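Local atomic coordinates of lysine/ornithine decarboxylase (PDB entry 2PLJ), a protein that catalyses the pyridoxal phosphate-dependent decarboxylation of lysine and ornithine, giving the diamines cadaverine and putrescine. Residues L124-H129 and H286-P291; E167-L172 and T249-G254; K209-H214 and R233-Q238. All coordinates share one frame; numbering follows the deposited sequence.

All three contacts belong to one beta/alpha barrel, and each has a residue touching P3T, the putrescine adduct of the cofactor: E290 in interaction 1, R171 and G254 in interaction 2, H214 in interaction 3. Interactions 1 and 2 cross the barrel interior with centres about 7 Å apart; E290 OE1 and D251 OD2 come within 2.4 Å, unusually close for two carboxylate oxygens, so the value is doubtful. The packing of interaction 3 lies on the outer face, its centre about 7 Å from that of interaction 2 and 14 Å from that of interaction 1. Strand 207-212 ties it to interaction 2, E167 OE2 meeting K209 NZ near its start in a 2.8 Å salt bridge.

Interaction 1: L124-H129 and H286-P291; sequences LTIHTH and HVLAEP. With P3T ((4-{[(4-aminobutyl)amino]methyl}-5-hydroxy-6-methylpyridin-3-yl)methyl dihydrogen phosphate), chain D.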
loop_
_atom_site.group_PDB
_atom_site.type_symbol
_atom_site.label_atom_id
_atom_site.label_comp_id
_atom_site.label_asym_id
_atom_site.label_seq_id
_atom_site.Cartn_x
_atom_site.Cartn_y
_atom_site.Cartn_z
ATOM N N LEU A 124 12.055 -18.734 21.740
ATOM C CA LEU A 124 12.745 -17.498 21.341
ATOM C C LEU A 124 11.782 -16.394 20.895
ATOM O O LEU A 124 12.230 -15.340 20.428
ATOM C CB LEU A 124 13.753 -17.767 20.199
ATOM C CG LEU A 124 14.941 -18.679 20.528
ATOM C CD1 LEU A 124 15.837 -18.773 19.276
ATOM C CD2 LEU A 124 15.728 -18.170 21.689
ATOM N N THR A 125 10.489 -16.639 21.056
ATOM C CA THR A 125 9.471 -15.754 20.484
ATOM C C THR A 125 8.556 -15.168 21.544
ATOM O O THR A 125 8.318 -15.761 22.621
ATOM C CB THR A 125 8.620 -16.443 19.375
ATOM O OG1 THR A 125 7.683 -17.363 19.954
ATOM C CG2 THR A 125 9.517 -17.168 18.319
ATOM N N ILE A 126 8.076 -13.973 21.229
ATOM C CA ILE A 126 6.997 -13.349 21.988
ATOM C C ILE A 126 5.963 -12.834 20.972
ATOM O O ILE A 126 6.321 -12.461 19.835
ATOM C CB ILE A 126 7.469 -12.177 22.903
ATOM C CG1 ILE A 126 8.142 -11.051 22.103
ATOM C CG2 ILE A 126 8.413 -12.696 24.018
ATOM C CD1 ILE A 126 8.562 -9.835 22.976
ATOM N N HIS A 127 4.694 -12.803 21.370
ATOM C CA HIS A 127 3.634 -12.300 20.476
ATOM C C HIS A 127 3.189 -10.960 21.066
ATOM O O HIS A 127 2.870 -10.882 22.246
ATOM C CB HIS A 127 2.489 -13.327 20.421
ATOM C CG HIS A 127 1.477 -13.044 19.362
ATOM N ND1 HIS A 127 0.640 -11.939 19.401
ATOM C CD2 HIS A 127 1.131 -13.752 18.262
ATOM C CE1 HIS A 127 -0.153 -11.970 18.343
ATOM N NE2 HIS A 127 0.092 -13.083 17.667
ATOM N N THR A 128 3.286 -9.895 20.296
ATOM C CA THR A 128 3.082 -8.576 20.910
ATOM C C THR A 128 1.907 -7.795 20.364
ATOM O O THR A 128 1.774 -6.606 20.658
ATOM C CB THR A 128 4.349 -7.750 20.817
ATOM O OG1 THR A 128 4.697 -7.630 19.445
ATOM C CG2 THR A 128 5.492 -8.393 21.686
ATOM N N HIS A 129 1.025 -8.454 19.622
ATOM C CA HIS A 129 -0.106 -7.683 19.113
ATOM C C HIS A 129 -1.062 -7.482 20.283
ATOM O O HIS A 129 -1.495 -8.479 20.873
ATOM C CB HIS A 129 -0.824 -8.383 17.972
ATOM C CG HIS A 129 -1.783 -7.467 17.288
ATOM N ND1 HIS A 129 -1.793 -7.255 15.925
ATOM C CD2 HIS A 129 -2.716 -6.631 17.809
ATOM C CE1 HIS A 129 -2.730 -6.365 15.635
ATOM N NE2 HIS A 129 -3.299 -5.970 16.759
ATOM N N HIS A 286 14.610 -8.833 34.214
ATOM C CA HIS A 286 15.388 -8.832 33.000
ATOM C C HIS A 286 14.661 -8.107 31.901
ATOM O O HIS A 286 13.431 -7.888 31.950
ATOM C CB HIS A 286 15.771 -10.224 32.586
ATOM C CG HIS A 286 14.658 -10.994 31.973
ATOM N ND1 HIS A 286 13.636 -11.539 32.715
ATOM C CD2 HIS A 286 14.447 -11.370 30.692
ATOM C CE1 HIS A 286 12.821 -12.201 31.908
ATOM N NE2 HIS A 286 13.283 -12.100 30.674
ATOM N N VAL A 287 15.444 -7.715 30.908
ATOM C CA VAL A 287 15.000 -6.702 29.991
ATOM C C VAL A 287 15.030 -7.260 28.569
ATOM O O VAL A 287 15.979 -7.943 28.196
ATOM C CB VAL A 287 15.862 -5.426 30.112
ATOM C CG1 VAL A 287 15.346 -4.317 29.165
ATOM C CG2 VAL A 287 15.868 -4.927 31.580
ATOM N N LEU A 288 13.984 -6.932 27.811
ATOM C CA LEU A 288 13.815 -7.304 26.379
ATOM C C LEU A 288 13.687 -6.032 25.547
ATOM O O LEU A 288 13.286 -4.969 26.067
ATOM C CB LEU A 288 12.492 -8.091 26.147
ATOM C CG LEU A 288 12.032 -9.196 27.089
ATOM C CD1 LEU A 288 10.792 -9.851 26.596
ATOM C CD2 LEU A 288 13.184 -10.265 27.287
ATOM N N ALA A 289 13.993 -6.117 24.247
ATOM C CA ALA A 289 13.580 -5.047 23.330
ATOM C C ALA A 289 13.087 -5.691 22.059
ATOM O O ALA A 289 13.314 -6.899 21.843
ATOM C CB ALA A 289 14.728 -4.091 23.016
ATOM N N GLU A 290 12.474 -4.876 21.204
ATOM C CA GLU A 290 11.771 -5.352 19.999
ATOM C C GLU A 290 12.241 -4.553 18.764
ATOM O O GLU A 290 11.406 -3.933 18.058
ATOM C CB GLU A 290 10.247 -5.169 20.158
ATOM C CG GLU A 290 9.588 -5.974 21.288
ATOM C CD GLU A 290 8.208 -5.428 21.698
ATOM O OE1 GLU A 290 7.562 -6.045 22.577
ATOM O OE2 GLU A 290 7.738 -4.399 21.147
ATOM N N PRO A 291 13.563 -4.548 18.491
ATOM C CA PRO A 291 14.036 -3.704 17.398
ATOM C C PRO A 291 13.550 -4.266 16.048
ATOM O O PRO A 291 13.562 -5.494 15.834
ATOM C CB PRO A 291 15.569 -3.794 17.511
ATOM C CG PRO A 291 15.819 -5.196 18.145
ATOM C CD PRO A 291 14.643 -5.350 19.111
HETATM O OAE P3T D . 12.156 -0.809 15.787
HETATM P PAU P3T D . 10.903 -0.275 14.969
HETATM O OAF P3T D . 10.869 -0.949 13.515
HETATM O OAC P3T D . 10.785 1.236 14.889
HETATM O OAP P3T D . 9.522 -0.798 15.631
HETATM C CAM P3T D . 9.298 -2.268 15.724
HETATM C CAS P3T D . 8.053 -2.432 16.607
HETATM C CAH P3T D . 8.316 -3.032 17.845
HETATM N NAO P3T D . 7.322 -3.221 18.713
HETATM C CAQ P3T D . 6.078 -2.826 18.468
HETATM C CAA P3T D . 4.990 -3.052 19.548
HETATM C CAR P3T D . 5.749 -2.185 17.256
HETATM O OAD P3T D . 4.480 -1.813 17.035
HETATM C CAT P3T D . 6.762 -1.965 16.297
HETATM C CAG P3T D . 6.426 -1.373 15.041
HETATM N NAN P3T D . 5.354 -0.600 14.943
HETATM C CAL P3T D . 4.841 0.064 13.702
HETATM C CAK P3T D . 5.938 0.801 12.917
HETATM C CAJ P3T D . 5.248 1.344 11.626
HETATM C CAI P3T D . 6.248 2.104 10.748
HETATM N NAB P3T D . 5.580 2.809 9.628
#
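E290 reaches across the interior of a beta/alpha barrel and sets its carboxylate against T128 and I126 on the far wall. Strands 125-127 and 286-289 are not neighbours: strands 103-106 and 79-84 stand between them in the parallel sheet, so only side chains bridge the gap, and at the nearest backbone point the CA atoms of T128 and E290 are 9.3 Å apart. The side chains of T128 and E290 come from opposite directions, and OE1 of the glutamate ends 3.3 Å from the methyl CG2 of T128. I126 crosses the glutamate at about a right angle, its terminal CD1 lying 3.9 Å from the same OE1, which also lies close to D251 OD2. The same CD1 also touches CD1 of L288, two residues before E290, at 4.3 Å, a small apolar patch beside the carboxylate.

Torsions explain these positions. E290 turns CG away from its own carbonyl carbon (chi1 -63°) and runs extended from there, a reach that suits the length of glutamate. T128 places CG2 beside the backbone N, facing the glutamate, while OG1 (chi1 58°) is occupied by a hydrogen bond to D105 OD1. A beta-branched threonine suits this place, since one branch packs against E290 and the other serves the neighbouring strand.

The second carboxylate oxygen points to the ligand. Its position is consistent with the glutamate that faces the pyridine nitrogen in related fold-type III decarboxylases, where it helps stabilise the protonated ring. The side chain also lies close to the ring edge farther back, CB being 3.7 Å from P3T CAH, and at its end E290 OE2 stands 2.7 Å from the ring nitrogen NAO of P3T.

Interaction 2: E167-L172 and T249-G254; sequences ELLVRL and TLDIGG. With P3T ((4-{[(4-aminobutyl)amino]methyl}-5-hydroxy-6-methylpyridin-3-yl)methyl dihydrogen phosphate), chain D.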
loop_
_atom_site.group_PDB
_atom_site.type_symbol
_atom_site.label_atom_id
_atom_site.label_comp_id
_atom_site.label_asym_id
_atom_site.label_seq_id
_atom_site.Cartn_x
_atom_site.Cartn_y
_atom_site.Cartn_z
ATOM N N GLU A 167 1.814 -16.364 29.741
ATOM C CA GLU A 167 2.218 -15.284 30.643
ATOM C C GLU A 167 2.140 -13.980 29.848
ATOM O O GLU A 167 2.456 -13.956 28.663
ATOM C CB GLU A 167 3.615 -15.493 31.232
ATOM C CG GLU A 167 4.709 -15.737 30.196
ATOM C CD GLU A 167 6.094 -16.001 30.805
ATOM O OE1 GLU A 167 6.216 -16.043 32.047
ATOM O OE2 GLU A 167 7.054 -16.189 30.029
ATOM N N LEU A 168 1.686 -12.918 30.498
ATOM C CA LEU A 168 1.336 -11.687 29.770
ATOM C C LEU A 168 2.259 -10.508 30.104
ATOM O O LEU A 168 2.663 -10.313 31.269
ATOM C CB LEU A 168 -0.108 -11.290 30.126
ATOM C CG LEU A 168 -1.191 -12.357 29.875
ATOM C CD1 LEU A 168 -2.530 -11.799 30.278
ATOM C CD2 LEU A 168 -1.166 -12.773 28.395
ATOM N N LEU A 169 2.553 -9.707 29.082
ATOM C CA LEU A 169 3.172 -8.395 29.267
ATOM C C LEU A 169 2.055 -7.364 29.215
ATOM O O LEU A 169 1.214 -7.400 28.292
ATOM C CB LEU A 169 4.198 -8.103 28.158
ATOM C CG LEU A 169 5.455 -8.985 28.166
ATOM C CD1 LEU A 169 6.220 -8.861 26.818
ATOM C CD2 LEU A 169 6.351 -8.652 29.355
ATOM N N VAL A 170 2.053 -6.434 30.171
ATOM C CA VAL A 170 1.050 -5.367 30.190
ATOM C C VAL A 170 1.680 -4.139 29.558
ATOM O O VAL A 170 2.709 -3.669 30.033
ATOM C CB VAL A 170 0.562 -5.021 31.633
ATOM C CG1 VAL A 170 -0.506 -3.940 31.540
ATOM C CG2 VAL A 170 0.009 -6.283 32.310
ATOM N N ARG A 171 1.087 -3.659 28.461
ATOM C CA ARG A 171 1.688 -2.592 27.689
ATOM C C ARG A 171 1.148 -1.255 28.194
ATOM O O ARG A 171 -0.078 -1.066 28.257
ATOM C CB ARG A 171 1.374 -2.740 26.194
ATOM C CG ARG A 171 1.936 -1.551 25.389
ATOM C CD ARG A 171 1.923 -1.869 23.910
ATOM N NE ARG A 171 2.224 -0.685 23.116
ATOM C CZ ARG A 171 2.278 -0.659 21.774
ATOM N NH1 ARG A 171 2.134 -1.770 21.050
ATOM N NH2 ARG A 171 2.502 0.504 21.145
ATOM N N LEU A 172 2.067 -0.369 28.547
ATOM C CA LEU A 172 1.732 0.995 29.008
ATOM C C LEU A 172 1.968 2.007 27.893
ATOM O O LEU A 172 2.825 1.801 27.027
ATOM C CB LEU A 172 2.574 1.386 30.230
ATOM C CG LEU A 172 2.167 0.812 31.590
ATOM C CD1 LEU A 172 2.404 -0.684 31.634
ATOM C CD2 LEU A 172 2.871 1.492 32.762
ATOM N N THR A 249 9.876 -8.991 34.181
ATOM C CA THR A 249 10.338 -8.566 32.834
ATOM C C THR A 249 9.915 -7.137 32.499
ATOM O O THR A 249 8.788 -6.746 32.812
ATOM C CB THR A 249 9.763 -9.522 31.763
ATOM O OG1 THR A 249 10.042 -10.885 32.130
ATOM C CG2 THR A 249 10.294 -9.220 30.355
ATOM N N LEU A 250 10.842 -6.385 31.883
ATOM C CA LEU A 250 10.540 -5.114 31.221
ATOM C C LEU A 250 10.913 -5.250 29.767
ATOM O O LEU A 250 12.056 -5.607 29.453
ATOM C CB LEU A 250 11.341 -3.956 31.834
ATOM C CG LEU A 250 11.017 -2.616 31.188
ATOM C CD1 LEU A 250 9.492 -2.336 31.315
ATOM C CD2 LEU A 250 11.849 -1.489 31.827
ATOM N N ASP A 251 9.963 -4.946 28.886
ATOM C CA ASP A 251 10.202 -4.990 27.437
ATOM C C ASP A 251 10.136 -3.535 26.952
ATOM O O ASP A 251 9.070 -2.915 27.054
ATOM C CB ASP A 251 9.094 -5.856 26.817
ATOM C CG ASP A 251 9.081 -5.848 25.293
ATOM O OD1 ASP A 251 9.790 -5.039 24.647
ATOM O OD2 ASP A 251 8.317 -6.692 24.764
ATOM N N ILE A 252 11.258 -2.990 26.470
ATOM C CA ILE A 252 11.349 -1.557 26.121
ATOM C C ILE A 252 10.966 -1.214 24.664
ATOM O O ILE A 252 11.142 -0.089 24.202
ATOM C CB ILE A 252 12.740 -0.948 26.467
ATOM C CG1 ILE A 252 13.846 -1.616 25.612
ATOM C CG2 ILE A 252 13.027 -1.080 27.986
ATOM C CD1 ILE A 252 15.179 -0.876 25.643
ATOM N N GLY A 253 10.418 -2.209 23.983
ATOM C CA GLY A 253 9.914 -2.070 22.614
ATOM C C GLY A 253 10.975 -1.764 21.564
ATOM O O GLY A 253 12.168 -2.125 21.722
ATOM N N GLY A 254 10.495 -1.194 20.461
ATOM C CA GLY A 254 11.347 -0.878 19.314
ATOM C C GLY A 254 11.638 0.607 19.217
ATOM O O GLY A 254 11.596 1.346 20.211
HETATM O OAE P3T D . 12.156 -0.809 15.787
HETATM P PAU P3T D . 10.903 -0.275 14.969
HETATM O OAF P3T D . 10.869 -0.949 13.515
HETATM O OAC P3T D . 10.785 1.236 14.889
HETATM O OAP P3T D . 9.522 -0.798 15.631
HETATM C CAM P3T D . 9.298 -2.268 15.724
HETATM C CAS P3T D . 8.053 -2.432 16.607
HETATM C CAH P3T D . 8.316 -3.032 17.845
HETATM N NAO P3T D . 7.322 -3.221 18.713
HETATM C CAQ P3T D . 6.078 -2.826 18.468
HETATM C CAA P3T D . 4.990 -3.052 19.548
HETATM C CAR P3T D . 5.749 -2.185 17.256
HETATM O OAD P3T D . 4.480 -1.813 17.035
HETATM C CAT P3T D . 6.762 -1.965 16.297
HETATM C CAG P3T D . 6.426 -1.373 15.041
HETATM N NAN P3T D . 5.354 -0.600 14.943
HETATM C CAL P3T D . 4.841 0.064 13.702
HETATM C CAK P3T D . 5.938 0.801 12.917
HETATM C CAJ P3T D . 5.248 1.344 11.626
HETATM C CAI P3T D . 6.248 2.104 10.748
HETATM N NAB P3T D . 5.580 2.809 9.628
#
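L169 spreads its two methyls over different residues of the strand beyond its neighbour: CD1 lies 3.6 Å from D251 OD2, and CD2 packs 4.1 Å from CG2 of T249. It crosses both side chains at about a right angle. A branched, flexible leucine can thus set one methyl against a carboxylate oxygen and the other on a threonine methyl.

D251 is held by its own turn. OD1 accepts from G253 N at 3.0 Å, the N-H coming in at 157° on the anti side of the oxygen and somewhat out of the carboxylate plane: an Asx turn. Glycine suits the third place because its phi is positive, and G254 has no CB to collide with P3T OAP, which lets its CA come 3.6 Å from P3T OAE; G255 N then bonds the ligand. On the other strand the fully extended R171 carries NH1 to 3.5 Å from the ring methyl CAA of P3T, while E167 pairs with R207 at the opposite end.

Strand 207-212 lies between the two segments in the sheet. Side chains meet inside any beta/alpha barrel; the glycine-rich turn beside the phosphate at the strands' C-terminal ends fits the fold-type III cofactor site.

Interaction 3: K209-H214 and R233-Q238; sequences KGLSFH and RHVMEQ. With P3T ((4-{[(4-aminobutyl)amino]methyl}-5-hydroxy-6-methylpyridin-3-yl)methyl dihydrogen phosphate), chain D.
L211 drives its branched end outward from the barrel wall into the inner face of helix 223-241, where CD1 lies 3.7 Å from CG1 of V235 and 4.1 Å from CG of M236. That is the tight part: three buried apolar side chains, with L211 crossing V235 at a slant. Valine is compact and directed straight at the strand, its CG1 set opposite the backbone N (chi1 169°), whereas M236, long and unbranched, leaves the helix off to one side and runs extended past L211, touching it through CG. G210 has backbone angles at which a side chain would jam against the carbonyl O of K209, and it would also lie near the M236 methyl.

The other face of the helix is loose. H234, E237 and Q238 are exposed, and polar residues suit them. R233 and E237, one turn apart, form a salt bridge within the helix, NH1 to OE2 at 3.3 Å with a bent 135° approach, and H234 sets its ring edge toward E237 OE1.

At the strand's far end H214 belongs to the ligand pocket. Its imidazole lies nearly parallel over one face of the pyridine ring, with P3T CAR 3.8 Å above the histidine plane, and NE2 gives a weak hydrogen bond of 3.3 Å to P3T OAP. A flat histidine covers the ring and still offers an N-H.

In the fold, strand 207-212, helix 223-241 and strand 249-251 form one beta-alpha-beta unit of the barrel. Helix 191-203 packs alongside, I198 against L211 and L195 against V235, while strands 167-171 and 249-251 flank the central strand.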
loop_
_atom_site.group_PDB
_atom_site.type_symbol
_atom_site.label_atom_id
_atom_site.label_comp_id
_atom_site.label_asym_id
_atom_site.label_seq_id
_atom_site.Cartn_x
_atom_site.Cartn_y
_atom_site.Cartn_z
ATOM N N LYS A 209 3.884 -11.671 33.220
ATOM C CA LYS A 209 5.330 -11.742 32.988
ATOM C C LYS A 209 5.981 -10.397 33.331
ATOM O O LYS A 209 7.050 -10.354 33.920
ATOM C CB LYS A 209 5.621 -12.090 31.528
ATOM C CG LYS A 209 7.095 -12.353 31.261
ATOM C CD LYS A 209 7.347 -12.759 29.810
ATOM C CE LYS A 209 8.832 -13.074 29.580
ATOM N NZ LYS A 209 9.187 -14.390 30.206
ATOM N N GLY A 210 5.317 -9.296 32.993
ATOM C CA GLY A 210 5.913 -7.993 33.262
ATOM C C GLY A 210 5.218 -6.889 32.488
ATOM O O GLY A 210 4.019 -6.993 32.196
ATOM N N LEU A 211 5.993 -5.848 32.161
ATOM C CA LEU A 211 5.488 -4.644 31.493
ATOM C C LEU A 211 6.187 -4.430 30.155
ATOM O O LEU A 211 7.322 -4.879 29.951
ATOM C CB LEU A 211 5.713 -3.399 32.359
ATOM C CG LEU A 211 5.190 -3.426 33.800
ATOM C CD1 LEU A 211 5.502 -2.078 34.509
ATOM C CD2 LEU A 211 3.707 -3.683 33.812
ATOM N N SER A 212 5.513 -3.723 29.248
ATOM C CA SER A 212 6.140 -3.360 27.978
ATOM C C SER A 212 5.699 -1.976 27.569
ATOM O O SER A 212 4.686 -1.456 28.064
ATOM C CB SER A 212 5.786 -4.369 26.880
ATOM O OG SER A 212 4.446 -4.205 26.453
ATOM N N PHE A 213 6.452 -1.373 26.659
ATOM C CA PHE A 213 5.996 -0.147 26.044
ATOM C C PHE A 213 6.661 -0.030 24.681
ATOM O O PHE A 213 7.638 -0.752 24.401
ATOM C CB PHE A 213 6.329 1.071 26.918
ATOM C CG PHE A 213 7.820 1.280 27.137
ATOM C CD1 PHE A 213 8.620 1.854 26.117
ATOM C CD2 PHE A 213 8.416 0.905 28.350
ATOM C CE1 PHE A 213 10.010 2.042 26.324
ATOM C CE2 PHE A 213 9.785 1.075 28.573
ATOM C CZ PHE A 213 10.591 1.664 27.584
ATOM N N HIS A 214 6.172 0.903 23.869
ATOM C CA HIS A 214 6.815 1.176 22.558
ATOM C C HIS A 214 6.682 2.661 22.349
ATOM O O HIS A 214 5.555 3.182 22.259
ATOM C CB HIS A 214 6.159 0.381 21.421
ATOM C CG HIS A 214 6.851 0.566 20.103
ATOM N ND1 HIS A 214 6.324 1.307 19.071
ATOM C CD2 HIS A 214 8.035 0.093 19.658
ATOM C CE1 HIS A 214 7.155 1.287 18.039
ATOM N NE2 HIS A 214 8.203 0.548 18.369
ATOM N N ARG A 233 9.353 1.203 36.232
ATOM C CA ARG A 233 10.009 0.854 37.495
ATOM C C ARG A 233 9.118 1.193 38.693
ATOM O O ARG A 233 8.989 0.393 39.620
ATOM C CB ARG A 233 11.363 1.548 37.629
ATOM C CG ARG A 233 12.088 1.196 38.938
ATOM C CD ARG A 233 13.523 1.691 38.934
ATOM N NE ARG A 233 13.611 3.090 38.527
ATOM C CZ ARG A 233 13.408 4.124 39.349
ATOM N NH1 ARG A 233 13.103 3.927 40.631
ATOM N NH2 ARG A 233 13.516 5.361 38.889
ATOM N N HIS A 234 8.508 2.373 38.656
ATOM C CA HIS A 234 7.598 2.785 39.724
ATOM C C HIS A 234 6.358 1.891 39.762
ATOM O O HIS A 234 5.880 1.555 40.846
ATOM C CB HIS A 234 7.257 4.272 39.612
ATOM C CG HIS A 234 8.442 5.171 39.805
ATOM N ND1 HIS A 234 9.329 5.030 40.855
ATOM C CD2 HIS A 234 8.879 6.230 39.086
ATOM C CE1 HIS A 234 10.272 5.951 40.757
ATOM N NE2 HIS A 234 10.027 6.683 39.684
ATOM N N VAL A 235 5.865 1.471 38.592
ATOM C CA VAL A 235 4.721 0.565 38.555
ATOM C C VAL A 235 5.098 -0.779 39.187
ATOM O O VAL A 235 4.318 -1.338 39.957
ATOM C CB VAL A 235 4.145 0.388 37.132
ATOM C CG1 VAL A 235 3.144 -0.755 37.091
ATOM C CG2 VAL A 235 3.515 1.711 36.638
ATOM N N MET A 236 6.294 -1.288 38.872
ATOM C CA MET A 236 6.753 -2.545 39.454
ATOM C C MET A 236 6.834 -2.471 40.966
ATOM O O MET A 236 6.469 -3.423 41.657
ATOM C CB MET A 236 8.103 -2.939 38.884
ATOM C CG MET A 236 7.980 -3.361 37.456
ATOM S SD MET A 236 9.578 -3.555 36.644
ATOM C CE MET A 236 9.174 -4.758 35.387
ATOM N N GLU A 237 7.281 -1.321 41.464
ATOM C CA GLU A 237 7.326 -1.071 42.921
ATOM C C GLU A 237 5.927 -1.087 43.552
ATOM O O GLU A 237 5.736 -1.650 44.649
ATOM C CB GLU A 237 8.034 0.256 43.212
ATOM C CG GLU A 237 9.519 0.244 42.859
ATOM C CD GLU A 237 10.182 1.630 42.823
ATOM O OE1 GLU A 237 9.624 2.609 43.376
ATOM O OE2 GLU A 237 11.286 1.719 42.216
ATOM N N GLN A 238 4.959 -0.472 42.867
ATOM C CA GLN A 238 3.561 -0.444 43.326
ATOM C C GLN A 238 2.936 -1.831 43.372
ATOM O O GLN A 238 2.196 -2.132 44.302
ATOM C CB GLN A 238 2.690 0.468 42.464
ATOM C CG GLN A 238 3.002 1.958 42.592
ATOM C CD GLN A 238 2.770 2.503 43.997
ATOM O OE1 GLN A 238 1.791 2.155 44.681
ATOM N NE2 GLN A 238 3.680 3.366 44.441
HETATM O OAE P3T D . 12.156 -0.809 15.787
HETATM P PAU P3T D . 10.903 -0.275 14.969
HETATM O OAF P3T D . 10.869 -0.949 13.515
HETATM O OAC P3T D . 10.785 1.236 14.889
HETATM O OAP P3T D . 9.522 -0.798 15.631
HETATM C CAM P3T D . 9.298 -2.268 15.724
HETATM C CAS P3T D . 8.053 -2.432 16.607
HETATM C CAH P3T D . 8.316 -3.032 17.845
HETATM N NAO P3T D . 7.322 -3.221 18.713
HETATM C CAQ P3T D . 6.078 -2.826 18.468
HETATM C CAA P3T D . 4.990 -3.052 19.548
HETATM C CAR P3T D . 5.749 -2.185 17.256
HETATM O OAD P3T D . 4.480 -1.813 17.035
HETATM C CAT P3T D . 6.762 -1.965 16.297
HETATM C CAG P3T D . 6.426 -1.373 15.041
HETATM N NAN P3T D . 5.354 -0.600 14.943
HETATM C CAL P3T D . 4.841 0.064 13.702
HETATM C CAK P3T D . 5.938 0.801 12.917
HETATM C CAJ P3T D . 5.248 1.344 11.626
HETATM C CAI P3T D . 6.248 2.104 10.748
HETATM N NAB P3T D . 5.580 2.809 9.628
#